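Local coordinates for outer membrane usher protein PapC (Escherichia coli, PDB 3L48) that is the C-terminal domain of an outer-membrane usher that exports pilus subunits and assembles them across the outer membrane, at residues A12-R15 and Q21-F24; V28-E31 and E35-M38. All blocks are in the same frame, centred on the assembly; numbering follows the deposited sequence. Where two conformers were deposited one is given.

Contact 1 of 2, residues A12-R15 and Q21-F24; sequences AILR and QPPF
R15 and Q21 bring the two backbones closest, with R15 CA 4.9 Å from Q21 CA, and from there the segments diverge. No hydrogen bond joins them; 12-15 is extended strand, 21-24 an irregular run leaving it after Q21. P22, which has no N-H to give a strand, instead sets its ring against the backbone: P22 CD lies 3.6 Å from L14 O. The L14 backbone is hydrogen-bonded to G43. The apolar part of the contact is L14 CB against P22 CG, 3.9 Å apart. The backbone points L14 CB at the proline, and with CG anti to the carbonyl carbon (chi1 -57°) the branched end goes on to V39, A45 and L82. A leucine suits a site buried on several sides, and the rigid proline ring, which also touches W60, offers it a fixed apolar surface. The domain has an immunoglobulin-like Greek key fold, and 12-15 belongs to the middle strand of the sheet 44-47, 10-16, 78-84; R15 is hydrogen-bonded through its backbone to C84, itself in a disulfide with C66. The long side chains of R15 and Q21 meet at the more exposed end. R15 was deposited in two conformers; in the one described, the methylene Q21 CG sits over a face of the guanidinium, displaced toward its rim, 3.7 Å from R15 NH2. The group is steered by the bend at chi3 (75°), and R15 NH2 bonds to G19 O in the intervening turn. Arginine fits because its flat end can cover a methylene and still give N-H groups to a turn.

Contact 2 of 2, residues V28-E31 and E35-M38; sequences VTSE and ELGM. With CO (cobalt (II) ion), chain F.
T29 lays its methyl CG2 alongside the E35 chain, 3.6 Å from E35 CG, the two side chains pointing the same way from one face of the sheet. E35 then runs on extended, and its OE1 binds the cobalt ion at 2.0 Å; E35 OE2 stays 3.1 Å from the metal, so the carboxylate grips it through one oxygen. Between the strands V28 N gives a hydrogen bond to G37 O (2.9 Å), and V28 O receives L36 N at 2.9 Å together with a CA-H...O contact from E35. The register slips by one residue here, a beta bulge with L36 as the extra residue. G37 is nearly fully extended (phi 173°), a conformation that a residue without CB adopts easily. L36 leans back over S30, its CD1 3.7 Å from S30 CB, while S30 OG is held by R34 N in the turn. With an alanine here, S30 CB is likely to lose the methyl packed on it, and L56 part of its cover. In the four-stranded antiparallel sheet, 35-38 is the outermost strand beside 27-29, which pairs in turn with 55-59: V28 packs on L56, and T29 OG1 bonds to S57 and N59.

In the fold
Soon after the N terminus the chain enters strand 10-16, turns, and comes back as the loop 21-24; contact 1 closes that first short excursion, with five residues between its segments. The chain then crosses from the three-stranded sheet to the four-stranded one, where strand 27-29 turns through residues 30-34 into 35-38 and contact 2 closes the hairpin. The two loops therefore follow in series, neither nesting nor crossing, with centres about 13 Å apart and no direct touch. Each meets V39, just past the hairpin: L14 from contact 1 and V28 from contact 2 both pack on it, so this one residue borders both sheets.

Contact 1 of 2, residues A12-R15 and Q21-F24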
loop_
_atom_site.group_PDB
_atom_site.type_symbol
_atom_site.label_atom_id
_atom_site.label_comp_id
_atom_site.label_asym_id
_atom_site.label_seq_id
_atom_site.Cartn_x
_atom_site.Cartn_y
_atom_site.Cartn_z
ATOM N N ALA A 12 -1.975 -6.620 -1.537
ATOM C CA ALA A 12 -0.640 -6.060 -1.356
ATOM C C ALA A 12 0.092 -6.628 -0.146
ATOM O O ALA A 12 -0.419 -6.607 0.976
ATOM C CB ALA A 12 -0.707 -4.539 -1.268
ATOM N N ILE A 13 1.291 -7.146 -0.389
ATOM C CA ILE A 13 2.175 -7.557 0.689
ATOM C C ILE A 13 3.146 -6.412 0.950
ATOM O O ILE A 13 4.069 -6.173 0.170
ATOM C CB ILE A 13 2.951 -8.840 0.336
ATOM C CG1 ILE A 13 1.990 -9.936 -0.137
ATOM C CG2 ILE A 13 3.769 -9.323 1.534
ATOM C CD1 ILE A 13 0.912 -10.281 0.870
ATOM N N LEU A 14 2.920 -5.692 2.041
ATOM C CA LEU A 14 3.697 -4.498 2.349
ATOM C C LEU A 14 4.875 -4.783 3.278
ATOM O O LEU A 14 4.711 -5.388 4.339
ATOM C CB LEU A 14 2.803 -3.443 2.998
ATOM C CG LEU A 14 1.567 -2.963 2.237
ATOM C CD1 LEU A 14 0.676 -2.146 3.160
ATOM C CD2 LEU A 14 1.973 -2.145 1.031
ATOM N N ARG A 15 6.062 -4.349 2.873
ATOM C CA ARG A 15 7.232 -4.396 3.743
ATOM C C ARG A 15 8.091 -3.158 3.521
ATOM O O ARG A 15 8.267 -2.714 2.387
ATOM C CB ARG A 15 8.059 -5.665 3.505
ATOM C CG ARG A 15 7.298 -6.965 3.727
ATOM C CD ARG A 15 8.236 -8.103 4.104
ATOM N NE ARG A 15 8.694 -7.998 5.486
ATOM C CZ ARG A 15 8.475 -8.914 6.423
ATOM N NH1 ARG A 15 7.811 -10.021 6.132
ATOM N NH2 ARG A 15 8.929 -8.725 7.651
ATOM N N GLN A 21 7.229 -4.481 8.993
ATOM C CA GLN A 21 5.869 -4.441 8.467
ATOM C C GLN A 21 5.111 -3.237 9.009
ATOM O O GLN A 21 5.172 -2.950 10.204
ATOM C CB GLN A 21 5.111 -5.712 8.856
ATOM C CG GLN A 21 5.770 -7.004 8.419
ATOM C CD GLN A 21 5.047 -8.232 8.935
ATOM O OE1 GLN A 21 5.049 -9.282 8.291
ATOM N NE2 GLN A 21 4.417 -8.105 10.099
ATOM N N PRO A 22 4.386 -2.528 8.130
ATOM C CA PRO A 22 3.496 -1.475 8.627
ATOM C C PRO A 22 2.516 -2.097 9.616
ATOM O O PRO A 22 2.115 -3.249 9.429
ATOM C CB PRO A 22 2.761 -1.004 7.367
ATOM C CG PRO A 22 3.644 -1.422 6.223
ATOM C CD PRO A 22 4.312 -2.690 6.668
ATOM N N PRO A 23 2.139 -1.354 10.665
ATOM C CA PRO A 23 1.330 -1.926 11.747
ATOM C C PRO A 23 -0.123 -2.198 11.362
ATOM O O PRO A 23 -0.700 -1.508 10.523
ATOM C CB PRO A 23 1.394 -0.849 12.838
ATOM C CG PRO A 23 1.629 0.427 12.087
ATOM C CD PRO A 23 2.508 0.051 10.924
ATOM N N PHE A 24 -0.686 -3.225 11.989
ATOM C CA PHE A 24 -2.107 -3.537 11.934
ATOM C C PHE A 24 -2.940 -2.279 12.176
ATOM O O PHE A 24 -2.866 -1.675 13.246
ATOM C CB PHE A 24 -2.404 -4.585 13.013
ATOM C CG PHE A 24 -3.823 -5.077 13.033
ATOM C CD1 PHE A 24 -4.751 -4.520 13.898
ATOM C CD2 PHE A 24 -4.220 -6.123 12.217
ATOM C CE1 PHE A 24 -6.055 -4.984 13.933
ATOM C CE2 PHE A 24 -5.526 -6.591 12.247
ATOM C CZ PHE A 24 -6.442 -6.019 13.109
#

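Contact 2 of 2, residues V28-E31 and E35-M38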
loop_
_atom_site.group_PDB
_atom_site.type_symbol
_atom_site.label_atom_id
_atom_site.label_comp_id
_atom_site.label_asym_id
_atom_site.label_seq_id
_atom_site.Cartn_x
_atom_site.Cartn_y
_atom_site.Cartn_z
ATOM N N VAL A 28 -3.945 3.022 3.873
ATOM C CA VAL A 28 -3.257 3.185 2.601
ATOM C C VAL A 28 -4.071 4.133 1.729
ATOM O O VAL A 28 -5.253 3.896 1.476
ATOM C CB VAL A 28 -3.096 1.841 1.871
ATOM C CG1 VAL A 28 -2.221 2.012 0.642
ATOM C CG2 VAL A 28 -2.500 0.805 2.808
ATOM N N THR A 29 -3.440 5.206 1.271
ATOM C CA THR A 29 -4.153 6.244 0.540
ATOM C C THR A 29 -3.527 6.506 -0.821
ATOM O O THR A 29 -2.312 6.382 -0.996
ATOM C CB THR A 29 -4.195 7.564 1.331
ATOM O OG1 THR A 29 -2.861 7.964 1.659
ATOM C CG2 THR A 29 -4.996 7.394 2.615
ATOM N N SER A 30 -4.370 6.874 -1.781
ATOM C CA SER A 30 -3.924 7.167 -3.136
ATOM C C SER A 30 -3.318 8.560 -3.209
ATOM O O SER A 30 -3.421 9.341 -2.261
ATOM C CB SER A 30 -5.095 7.061 -4.115
ATOM O OG SER A 30 -6.075 8.048 -3.837
ATOM N N GLU A 31 -2.681 8.865 -4.336
ATOM C CA GLU A 31 -2.156 10.203 -4.571
ATOM C C GLU A 31 -3.264 11.215 -4.321
ATOM O O GLU A 31 -3.041 12.267 -3.716
ATOM C CB GLU A 31 -1.657 10.340 -6.010
ATOM C CG GLU A 31 -0.612 9.316 -6.420
ATOM C CD GLU A 31 -0.186 9.471 -7.868
ATOM O OE1 GLU A 31 -1.020 9.905 -8.692
ATOM O OE2 GLU A 31 0.980 9.154 -8.185
ATOM N N GLU A 35 -8.783 6.687 0.584
ATOM C CA GLU A 35 -8.394 5.500 1.335
ATOM C C GLU A 35 -8.802 4.227 0.608
ATOM O O GLU A 35 -9.985 3.889 0.530
ATOM C CB GLU A 35 -8.983 5.544 2.741
ATOM C CG GLU A 35 -8.353 6.629 3.581
ATOM C CD GLU A 35 -9.033 6.828 4.912
ATOM O OE1 GLU A 35 -8.669 7.804 5.599
ATOM O OE2 GLU A 35 -9.922 6.023 5.263
ATOM N N LEU A 36 -7.807 3.529 0.074
ATOM C CA LEU A 36 -8.040 2.363 -0.769
ATOM C C LEU A 36 -8.076 1.074 0.044
ATOM O O LEU A 36 -8.526 0.037 -0.436
ATOM C CB LEU A 36 -6.958 2.281 -1.846
ATOM C CG LEU A 36 -6.692 3.609 -2.562
ATOM C CD1 LEU A 36 -5.695 3.429 -3.693
ATOM C CD2 LEU A 36 -7.991 4.196 -3.089
ATOM N N GLY A 37 -7.599 1.141 1.279
ATOM C CA GLY A 37 -7.584 -0.030 2.129
ATOM C C GLY A 37 -6.849 0.186 3.436
ATOM O O GLY A 37 -6.257 1.238 3.668
ATOM N N MET A 38 -6.895 -0.828 4.289
ATOM C CA MET A 38 -6.267 -0.781 5.598
ATOM C C MET A 38 -5.365 -1.993 5.760
ATOM O O MET A 38 -5.676 -3.075 5.262
ATOM C CB MET A 38 -7.340 -0.791 6.685
ATOM C CG MET A 38 -8.397 0.273 6.503
ATOM S SD MET A 38 -7.784 1.889 6.978
ATOM C CE MET A 38 -7.727 1.677 8.758
HETATM CO CO CO F . -9.617 8.267 7.324
#